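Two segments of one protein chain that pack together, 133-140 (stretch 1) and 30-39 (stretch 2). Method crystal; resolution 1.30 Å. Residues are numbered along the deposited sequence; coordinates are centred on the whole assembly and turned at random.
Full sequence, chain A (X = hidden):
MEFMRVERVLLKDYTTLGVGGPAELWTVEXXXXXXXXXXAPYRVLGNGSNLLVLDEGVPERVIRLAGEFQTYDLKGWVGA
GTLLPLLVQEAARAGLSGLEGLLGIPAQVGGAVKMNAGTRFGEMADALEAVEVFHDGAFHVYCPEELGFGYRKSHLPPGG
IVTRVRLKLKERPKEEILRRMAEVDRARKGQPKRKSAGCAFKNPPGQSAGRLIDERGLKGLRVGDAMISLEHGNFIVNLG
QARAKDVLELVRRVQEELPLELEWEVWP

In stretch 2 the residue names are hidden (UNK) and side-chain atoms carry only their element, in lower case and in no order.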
# COMPACT_ATOMS: atom_id res chain seq x y z
N VAL A 133 -9.07 15.09 -1.47
CA VAL A 133 -8.15 15.03 -0.33
C VAL A 133 -8.71 15.91 0.79
O VAL A 133 -9.09 17.06 0.56
CB VAL A 133 -6.73 15.53 -0.70
CG1 VAL A 133 -5.79 15.43 0.49
CG2 VAL A 133 -6.17 14.75 -1.88
N PHE A 134 -8.77 15.34 1.99
CA PHE A 134 -9.19 16.05 3.17
C PHE A 134 -7.95 16.55 3.88
O PHE A 134 -7.08 15.77 4.27
CB PHE A 134 -10.00 15.12 4.09
CG PHE A 134 -10.48 15.79 5.34
CD1 PHE A 134 -9.75 15.72 6.51
CD2 PHE A 134 -11.67 16.50 5.34
CE1 PHE A 134 -10.20 16.35 7.68
CE2 PHE A 134 -12.12 17.13 6.49
CZ PHE A 134 -11.39 17.05 7.65
N HIS A 135 -7.85 17.87 4.04
CA HIS A 135 -6.75 18.48 4.76
C HIS A 135 -7.17 19.84 5.28
O HIS A 135 -8.06 20.48 4.71
CB HIS A 135 -5.48 18.57 3.89
CG HIS A 135 -5.60 19.45 2.68
ND1 HIS A 135 -5.16 20.76 2.66
CD2 HIS A 135 -6.03 19.18 1.43
CE1 HIS A 135 -5.36 21.27 1.45
NE2 HIS A 135 -5.88 20.33 0.69
N ASP A 136 -6.54 20.28 6.37
CA ASP A 136 -6.87 21.55 7.02
C ASP A 136 -8.37 21.66 7.29
O ASP A 136 -8.97 22.71 7.11
CB ASP A 136 -6.39 22.74 6.17
CG ASP A 136 -4.91 22.67 5.84
OD1 ASP A 136 -4.10 22.48 6.76
OD2 ASP A 136 -4.57 22.80 4.65
N GLY A 137 -8.97 20.54 7.71
CA GLY A 137 -10.38 20.52 8.09
C GLY A 137 -11.41 20.56 6.96
O GLY A 137 -12.60 20.68 7.22
N ALA A 138 -10.96 20.44 5.71
CA ALA A 138 -11.87 20.56 4.56
C ALA A 138 -11.53 19.58 3.44
O ALA A 138 -10.42 19.09 3.34
CB ALA A 138 -11.87 21.99 4.03
N PHE A 139 -12.52 19.30 2.58
CA PHE A 139 -12.33 18.43 1.42
C PHE A 139 -12.02 19.28 0.21
O PHE A 139 -12.70 20.29 -0.03
CB PHE A 139 -13.62 17.65 1.14
CG PHE A 139 -13.99 16.69 2.23
CD1 PHE A 139 -13.53 15.38 2.21
CD2 PHE A 139 -14.78 17.12 3.29
CE1 PHE A 139 -13.87 14.49 3.23
CE2 PHE A 139 -15.13 16.25 4.32
CZ PHE A 139 -14.68 14.93 4.28
N HIS A 140 -11.02 18.87 -0.56
CA HIS A 140 -10.61 19.60 -1.76
C HIS A 140 -10.43 18.62 -2.92
O HIS A 140 -10.03 17.47 -2.70
CB HIS A 140 -9.31 20.38 -1.51
CG HIS A 140 -9.43 21.37 -0.39
ND1 HIS A 140 -10.19 22.52 -0.50
CD2 HIS A 140 -8.93 21.37 0.86
CE1 HIS A 140 -10.12 23.19 0.64
NE2 HIS A 140 -9.36 22.51 1.48
N UNK A 30 -18.10 8.36 7.88
CA UNK A 30 -18.77 9.53 7.33
C UNK A 30 -17.84 10.73 7.30
O UNK A 30 -16.81 10.76 7.99
o UNK A 30 -19.59 10.43 9.44
c UNK A 30 -20.97 8.76 8.37
c UNK A 30 -20.02 9.94 8.17
N UNK A 31 -18.22 11.75 6.54
CA UNK A 31 -17.43 12.97 6.46
C UNK A 31 -17.34 13.64 7.83
O UNK A 31 -16.28 14.13 8.22
c UNK A 31 -18.87 16.86 2.99
n UNK A 31 -18.22 17.11 1.87
c UNK A 31 -18.19 14.48 2.96
n UNK A 31 -19.52 17.83 3.61
c UNK A 31 -18.00 13.93 5.41
n UNK A 31 -18.87 15.64 3.52
c UNK A 31 -18.04 13.37 3.99
N UNK A 32 -18.45 13.64 8.57
CA UNK A 32 -18.47 14.22 9.92
C UNK A 32 -17.59 13.45 10.91
O UNK A 32 -16.92 14.05 11.74
o UNK A 32 -19.59 17.22 10.99
o UNK A 32 -19.86 17.49 8.83
c UNK A 32 -20.01 16.82 9.88
c UNK A 32 -20.71 15.47 9.79
c UNK A 32 -19.90 14.35 10.45
N UNK A 33 -17.59 12.12 10.80
CA UNK A 33 -16.72 11.30 11.63
C UNK A 33 -15.24 11.55 11.29
O UNK A 33 -14.41 11.61 12.19
o UNK A 33 -18.05 7.23 11.37
o UNK A 33 -19.91 7.61 12.44
c UNK A 33 -17.08 9.81 11.50
c UNK A 33 -18.81 7.99 12.00
c UNK A 33 -18.38 9.43 12.23
N UNK A 34 -14.93 11.74 10.01
CA UNK A 34 -13.56 12.09 9.60
C UNK A 34 -13.12 13.44 10.17
O UNK A 34 -11.99 13.56 10.66
c UNK A 34 -11.94 12.30 6.06
c UNK A 34 -13.42 12.10 8.07
c UNK A 34 -11.98 12.28 7.57
c UNK A 34 -11.04 11.20 8.12
N UNK A 35 -14.00 14.43 10.13
CA UNK A 35 -13.71 15.76 10.69
C UNK A 35 -13.37 15.67 12.18
O UNK A 35 -12.44 16.33 12.64
c UNK A 35 -14.87 16.73 10.45
c UNK A 35 -16.47 19.22 8.79
c UNK A 35 -16.34 17.72 8.63
n UNK A 35 -17.79 19.68 8.27
c UNK A 35 -14.96 17.21 9.00
N UNK A 36 -14.09 14.81 12.90
CA UNK A 36 -13.87 14.60 14.32
C UNK A 36 -12.57 13.84 14.62
O UNK A 36 -11.80 14.23 15.49
c UNK A 36 -15.83 10.60 18.44
c UNK A 36 -15.91 12.56 16.93
c UNK A 36 -15.07 13.89 14.96
n UNK A 36 -16.87 10.04 17.85
n UNK A 36 -15.35 11.78 18.03
n UNK A 36 -15.24 9.98 19.46
c UNK A 36 -14.90 13.58 16.44
N UNK A 37 -12.32 12.76 13.88
CA UNK A 37 -11.13 11.94 14.08
C UNK A 37 -9.84 12.73 13.89
O UNK A 37 -8.84 12.46 14.55
c UNK A 37 -11.16 10.74 13.16
N UNK A 38 -9.87 13.72 12.99
CA UNK A 38 -8.67 14.48 12.61
C UNK A 38 -8.42 15.71 13.49
O UNK A 38 -7.56 16.53 13.16
c UNK A 38 -8.61 13.73 10.20
c UNK A 38 -8.72 14.93 11.13
o UNK A 38 -9.93 15.64 10.87
N UNK A 39 -9.15 15.83 14.59
CA UNK A 39 -9.02 16.98 15.49
C UNK A 39 -7.78 16.90 16.38
O UNK A 39 -7.39 17.88 17.00
o UNK A 39 -12.71 17.25 17.57
o UNK A 39 -13.68 18.45 16.01
c UNK A 39 -12.71 17.81 16.45
c UNK A 39 -11.46 17.70 15.58
c UNK A 39 -10.28 17.14 16.34

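Position 30 carries one carbon bearing an oxygen and a second carbon, a branched hydroxyl side chain that points away from the hairpin; this is Thr30. It holds the N-cap of the helix, and its OG1 accepts a hydrogen bond from the backbone N of residue 33 at 3.0 Å.

Position 31 has three carbons, a nitrogen, and a carbon carrying two more nitrogens, a guanidinium at the end of a chain that runs over a face of the Phe139 ring; this is Arg31. Its CB lies 3.6 Å from Phe139 CZ. Its CD sits over a face of the Phe139 ring, 4.1 Å from the centroid, and the planar guanidinium turns one face to the same ring.

At position 32, three carbons end in two oxygens, and none comes within contact distance of the hairpin. The residue is Glu32, whose CA-to-CB bond points away from stretch 1. Position 33 has the same composition and also stays clear of the strands; it is Glu33, and its backbone N completes the capping bond to Thr30.

At position 34 four carbons fork at the second, with no heteroatom, and one terminal carbon packs against both Phe134 and Phe139; this is Leu34, whose CD2 lies 3.9 Å from Phe134 CG and 4.1 Å from Phe139 CE1. It lies over one face of the Phe134 ring, 4.3 Å from the centroid, in a CH-pi arrangement.

Position 35 is an unbranched row of four carbons ending in nitrogen, and one of its carbons packs on Phe134; this is Lys35. Its aliphatic part does the packing, with CG 3.8 Å from Phe134 CE2, while NZ forms a salt bridge with Glu32 OE2 at 3.1 Å.

Position 36 repeats the guanidinium pattern but makes no contact with the hairpin, and is Arg36. Position 37, a single carbon, buried yet likewise out of reach of the strands, is Ala37.

Position 38 again has one carbon carrying an oxygen and a carbon, and the oxygen meets the edge of the Phe134 ring, near its plane; this is Thr38, the first residue to leave helical geometry, with OG1 3.3 Å from Phe134 CE1. Position 39, three carbons with two terminal oxygens, lies beyond contact distance and is Glu39.

The contact joins one side of the helix to two phenylalanines on neighbouring strands, linked by a type I' turn from His135 to Ala138. Both Phe134 and Phe139 direct their CA-to-CB bonds toward the helix, and Leu34 touches both rings. Arg31 extends the packing over Phe139, whereas Lys35 and Thr38 extend it around Phe134. No hydrogen bond crosses between the stretches; the 327 Å² of buried surface, summed over both sides, comes mainly from aliphatic and aromatic packing.

Stretch 2 (30-39) TREELKRATE
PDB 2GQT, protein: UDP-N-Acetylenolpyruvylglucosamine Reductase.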